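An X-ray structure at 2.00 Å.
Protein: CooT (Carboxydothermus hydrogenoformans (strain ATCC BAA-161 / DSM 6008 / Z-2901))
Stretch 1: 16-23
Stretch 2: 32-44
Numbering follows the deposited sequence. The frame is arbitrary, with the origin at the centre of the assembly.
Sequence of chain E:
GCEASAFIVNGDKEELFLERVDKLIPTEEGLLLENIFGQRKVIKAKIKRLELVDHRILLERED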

# COMPACT_ATOMS: atom_id res chain seq x y z
N LEU E 16 -16.58 1.27 0.24
CA LEU E 16 -15.84 0.87 -0.92
C LEU E 16 -15.52 2.08 -1.80
O LEU E 16 -16.40 2.85 -2.13
CB LEU E 16 -16.61 -0.18 -1.71
CG LEU E 16 -15.93 -0.68 -2.97
CD1 LEU E 16 -14.71 -1.54 -2.59
CD2 LEU E 16 -16.99 -1.44 -3.81
N PHE E 17 -14.25 2.25 -2.14
CA PHE E 17 -13.83 3.36 -2.99
C PHE E 17 -13.49 2.91 -4.40
O PHE E 17 -13.86 3.57 -5.37
CB PHE E 17 -12.68 4.15 -2.37
CG PHE E 17 -12.21 5.31 -3.20
CD1 PHE E 17 -13.00 6.46 -3.34
CD2 PHE E 17 -10.98 5.27 -3.82
CE1 PHE E 17 -12.57 7.53 -4.12
CE2 PHE E 17 -10.50 6.36 -4.58
CZ PHE E 17 -11.30 7.49 -4.72
N LEU E 18 -12.82 1.76 -4.51
CA LEU E 18 -12.41 1.22 -5.81
C LEU E 18 -12.05 -0.27 -5.67
O LEU E 18 -11.30 -0.65 -4.78
CB LEU E 18 -11.23 2.03 -6.41
CG LEU E 18 -10.89 1.75 -7.88
CD1 LEU E 18 -12.09 2.07 -8.80
CD2 LEU E 18 -9.62 2.39 -8.42
N GLU E 19 -12.59 -1.08 -6.55
CA GLU E 19 -12.35 -2.50 -6.50
C GLU E 19 -11.25 -2.86 -7.45
O GLU E 19 -11.00 -2.20 -8.42
CB GLU E 19 -13.62 -3.32 -6.82
CG GLU E 19 -14.80 -3.20 -5.85
CD GLU E 19 -15.79 -4.38 -5.82
OE1 GLU E 19 -16.66 -4.47 -6.66
OE2 GLU E 19 -15.76 -5.20 -4.92
N ARG E 20 -10.53 -3.89 -7.08
CA ARG E 20 -9.48 -4.49 -7.95
C ARG E 20 -8.39 -3.49 -8.32
O ARG E 20 -7.95 -3.46 -9.48
CB ARG E 20 -10.04 -5.23 -9.16
CG ARG E 20 -11.25 -6.09 -8.73
CD ARG E 20 -11.82 -6.78 -9.87
NE ARG E 20 -11.06 -7.98 -10.16
CZ ARG E 20 -11.45 -8.91 -11.03
NH1 ARG E 20 -12.64 -8.84 -11.65
NH2 ARG E 20 -10.67 -9.97 -11.27
N VAL E 21 -7.92 -2.75 -7.32
CA VAL E 21 -6.83 -1.80 -7.47
C VAL E 21 -5.55 -2.56 -7.83
O VAL E 21 -5.18 -3.58 -7.18
CB VAL E 21 -6.56 -1.03 -6.14
CG1 VAL E 21 -5.40 -0.02 -6.29
CG2 VAL E 21 -7.87 -0.30 -5.75
N ASP E 22 -4.89 -2.08 -8.88
CA ASP E 22 -3.59 -2.59 -9.24
C ASP E 22 -2.54 -1.62 -8.72
O ASP E 22 -1.74 -1.99 -7.83
CB ASP E 22 -3.48 -2.78 -10.76
CG ASP E 22 -2.08 -3.22 -11.19
OD1 ASP E 22 -1.24 -3.64 -10.38
OD2 ASP E 22 -1.77 -3.11 -12.36
N LYS E 23 -2.53 -0.38 -9.24
CA LYS E 23 -1.50 0.60 -8.83
C LYS E 23 -2.04 1.59 -7.84
O LYS E 23 -3.19 2.03 -7.95
CB LYS E 23 -0.94 1.35 -10.07
CG LYS E 23 -0.57 0.49 -11.27
CD LYS E 23 0.81 -0.16 -11.31
CE LYS E 23 0.97 -1.05 -12.53
NZ LYS E 23 1.21 -0.09 -13.63
N LEU E 32 -3.28 8.37 -6.26
CA LEU E 32 -3.84 7.97 -7.52
C LEU E 32 -3.94 6.43 -7.59
O LEU E 32 -2.92 5.72 -7.48
CB LEU E 32 -2.97 8.48 -8.67
CG LEU E 32 -3.23 8.04 -10.13
CD1 LEU E 32 -4.65 8.23 -10.60
CD2 LEU E 32 -2.31 8.86 -11.04
N LEU E 33 -5.17 5.93 -7.79
CA LEU E 33 -5.44 4.48 -7.85
C LEU E 33 -5.82 4.10 -9.25
O LEU E 33 -6.57 4.83 -9.89
CB LEU E 33 -6.56 4.11 -6.87
CG LEU E 33 -6.21 3.93 -5.40
CD1 LEU E 33 -5.66 5.20 -4.72
CD2 LEU E 33 -7.46 3.51 -4.67
N GLU E 34 -5.24 3.01 -9.76
CA GLU E 34 -5.66 2.50 -11.07
C GLU E 34 -6.03 1.03 -10.88
O GLU E 34 -5.22 0.24 -10.32
CB GLU E 34 -4.54 2.65 -12.07
CG GLU E 34 -4.82 2.07 -13.46
CD GLU E 34 -3.64 2.20 -14.42
OE1 GLU E 34 -2.61 1.53 -14.30
OE2 GLU E 34 -3.70 3.07 -15.29
N ASN E 35 -7.25 0.68 -11.31
CA ASN E 35 -7.67 -0.71 -11.19
C ASN E 35 -7.27 -1.54 -12.42
O ASN E 35 -6.74 -0.98 -13.40
CB ASN E 35 -9.14 -0.87 -10.79
CG ASN E 35 -10.15 -0.62 -11.97
OD1 ASN E 35 -9.82 -0.55 -13.17
ND2 ASN E 35 -11.40 -0.49 -11.59
N ILE E 36 -7.52 -2.85 -12.36
CA ILE E 36 -7.09 -3.73 -13.46
C ILE E 36 -7.80 -3.45 -14.83
O ILE E 36 -7.32 -3.88 -15.86
CB ILE E 36 -7.20 -5.23 -13.11
CG1 ILE E 36 -8.67 -5.66 -12.91
CG2 ILE E 36 -6.30 -5.57 -11.94
CD1 ILE E 36 -8.80 -7.19 -13.08
N PHE E 37 -8.92 -2.73 -14.80
CA PHE E 37 -9.66 -2.36 -16.03
C PHE E 37 -9.21 -1.02 -16.60
O PHE E 37 -9.69 -0.60 -17.65
CB PHE E 37 -11.19 -2.38 -15.80
CG PHE E 37 -11.69 -3.65 -15.14
CD1 PHE E 37 -11.58 -4.92 -15.79
CD2 PHE E 37 -12.14 -3.60 -13.84
CE1 PHE E 37 -11.96 -6.07 -15.14
CE2 PHE E 37 -12.60 -4.77 -13.20
CZ PHE E 37 -12.52 -6.00 -13.86
N GLY E 38 -8.28 -0.35 -15.89
CA GLY E 38 -7.67 0.91 -16.34
C GLY E 38 -8.42 2.13 -15.82
O GLY E 38 -8.05 3.25 -16.13
N GLN E 39 -9.46 1.92 -15.02
CA GLN E 39 -10.16 3.01 -14.38
C GLN E 39 -9.30 3.66 -13.30
O GLN E 39 -8.67 2.97 -12.49
CB GLN E 39 -11.51 2.53 -13.83
CG GLN E 39 -12.38 3.66 -13.28
CD GLN E 39 -13.62 3.24 -12.48
OE1 GLN E 39 -14.12 2.09 -12.59
NE2 GLN E 39 -14.12 4.17 -11.63
N ARG E 40 -9.26 4.99 -13.29
CA ARG E 40 -8.43 5.74 -12.34
C ARG E 40 -9.26 6.64 -11.45
O ARG E 40 -10.24 7.20 -11.90
CB ARG E 40 -7.38 6.57 -13.08
CG ARG E 40 -6.43 5.72 -13.88
CD ARG E 40 -5.70 6.54 -14.93
NE ARG E 40 -4.75 5.66 -15.61
CZ ARG E 40 -3.88 6.06 -16.53
NH1 ARG E 40 -3.82 7.33 -16.93
NH2 ARG E 40 -3.03 5.19 -17.03
N LYS E 41 -8.85 6.77 -10.19
CA LYS E 41 -9.47 7.70 -9.24
C LYS E 41 -8.40 8.28 -8.34
O LYS E 41 -7.44 7.58 -7.99
CB LYS E 41 -10.48 6.99 -8.34
CG LYS E 41 -11.78 6.55 -9.00
CD LYS E 41 -12.75 6.27 -7.82
CE LYS E 41 -14.06 5.63 -8.29
NZ LYS E 41 -14.88 5.45 -7.07
N VAL E 42 -8.54 9.55 -7.98
CA VAL E 42 -7.60 10.26 -7.12
C VAL E 42 -8.32 10.61 -5.82
O VAL E 42 -9.48 11.05 -5.84
CB VAL E 42 -7.08 11.56 -7.76
CG1 VAL E 42 -6.02 12.20 -6.87
CG2 VAL E 42 -6.48 11.30 -9.14
N ILE E 43 -7.65 10.45 -4.67
CA ILE E 43 -8.24 10.84 -3.40
C ILE E 43 -7.20 11.41 -2.46
O ILE E 43 -6.13 10.82 -2.31
CB ILE E 43 -9.03 9.64 -2.73
CG1 ILE E 43 -9.74 10.12 -1.45
CG2 ILE E 43 -8.12 8.43 -2.45
CD1 ILE E 43 -10.79 9.10 -0.99
N LYS E 44 -7.51 12.56 -1.85
CA LYS E 44 -6.64 13.15 -0.82
C LYS E 44 -6.85 12.36 0.45
O LYS E 44 -7.83 12.54 1.15
CB LYS E 44 -6.88 14.66 -0.63
CG LYS E 44 -6.42 15.51 -1.78
CD LYS E 44 -6.56 16.99 -1.50
CE LYS E 44 -6.63 17.75 -2.83
NZ LYS E 44 -5.84 18.99 -2.80

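How a chain that turns a corner can pack on a hairpin is well illustrated by CooT, where residues 16-23 turn a corner at Glu19 and Arg20 and so meet residues 32-44 in two different ways. Before the corner the fit is made by side chains, and the main projection is the ring of Phe17. It slots between two side chains of strand 40-43: Ile43 CD1 lies over one face, 4.1 Å from the ring centroid, and Lys41 CD over the opposite face, 4.0 Å from it. Leu33 CD2 closes the edge, 4.0 Å from Phe17 CD2. Lys41 does more than form a wall. Its extended chain carries NZ to Phe17 O, a 2.7 Å hydrogen bond, while keeping the charge over the aromatic face in a cation-pi contact. Leu18 also points toward the hairpin, fitting CD2 against Leu33 CB (3.8 Å) and CD1 against Asn35 ND2 (3.8 Å).

After the corner, backbone pairing carries much of the contact. Val21 and Asn35 pair with their CA atoms just 4.0 Å apart, and their side chains diverge; Val21 CG2 still reaches Leu33 CD2 at 4.0 Å. A beta bulge then shifts the register by one, so that Glu34 O accepts from both Asp22 N (2.8 Å) and Lys23 N (3.0 Å). Glu34 N returns a bond to Lys23 O at 2.9 Å.

The type I turn from Asn35 to Gly38 shapes the far end. Asn35 OD1 folds back to accept from Phe37 N (2.9 Å) and Gln39 N (3.1 Å), bracing the loop that receives Arg20. Ile36 N donates to Arg20 O (3.0 Å), and Ile36 CD1 covers one face of the guanidinium, 3.8 Å from Arg20 CZ. Arg20 NH1 meets the edge of the Phe37 ring, 3.6 Å from Phe37 CZ.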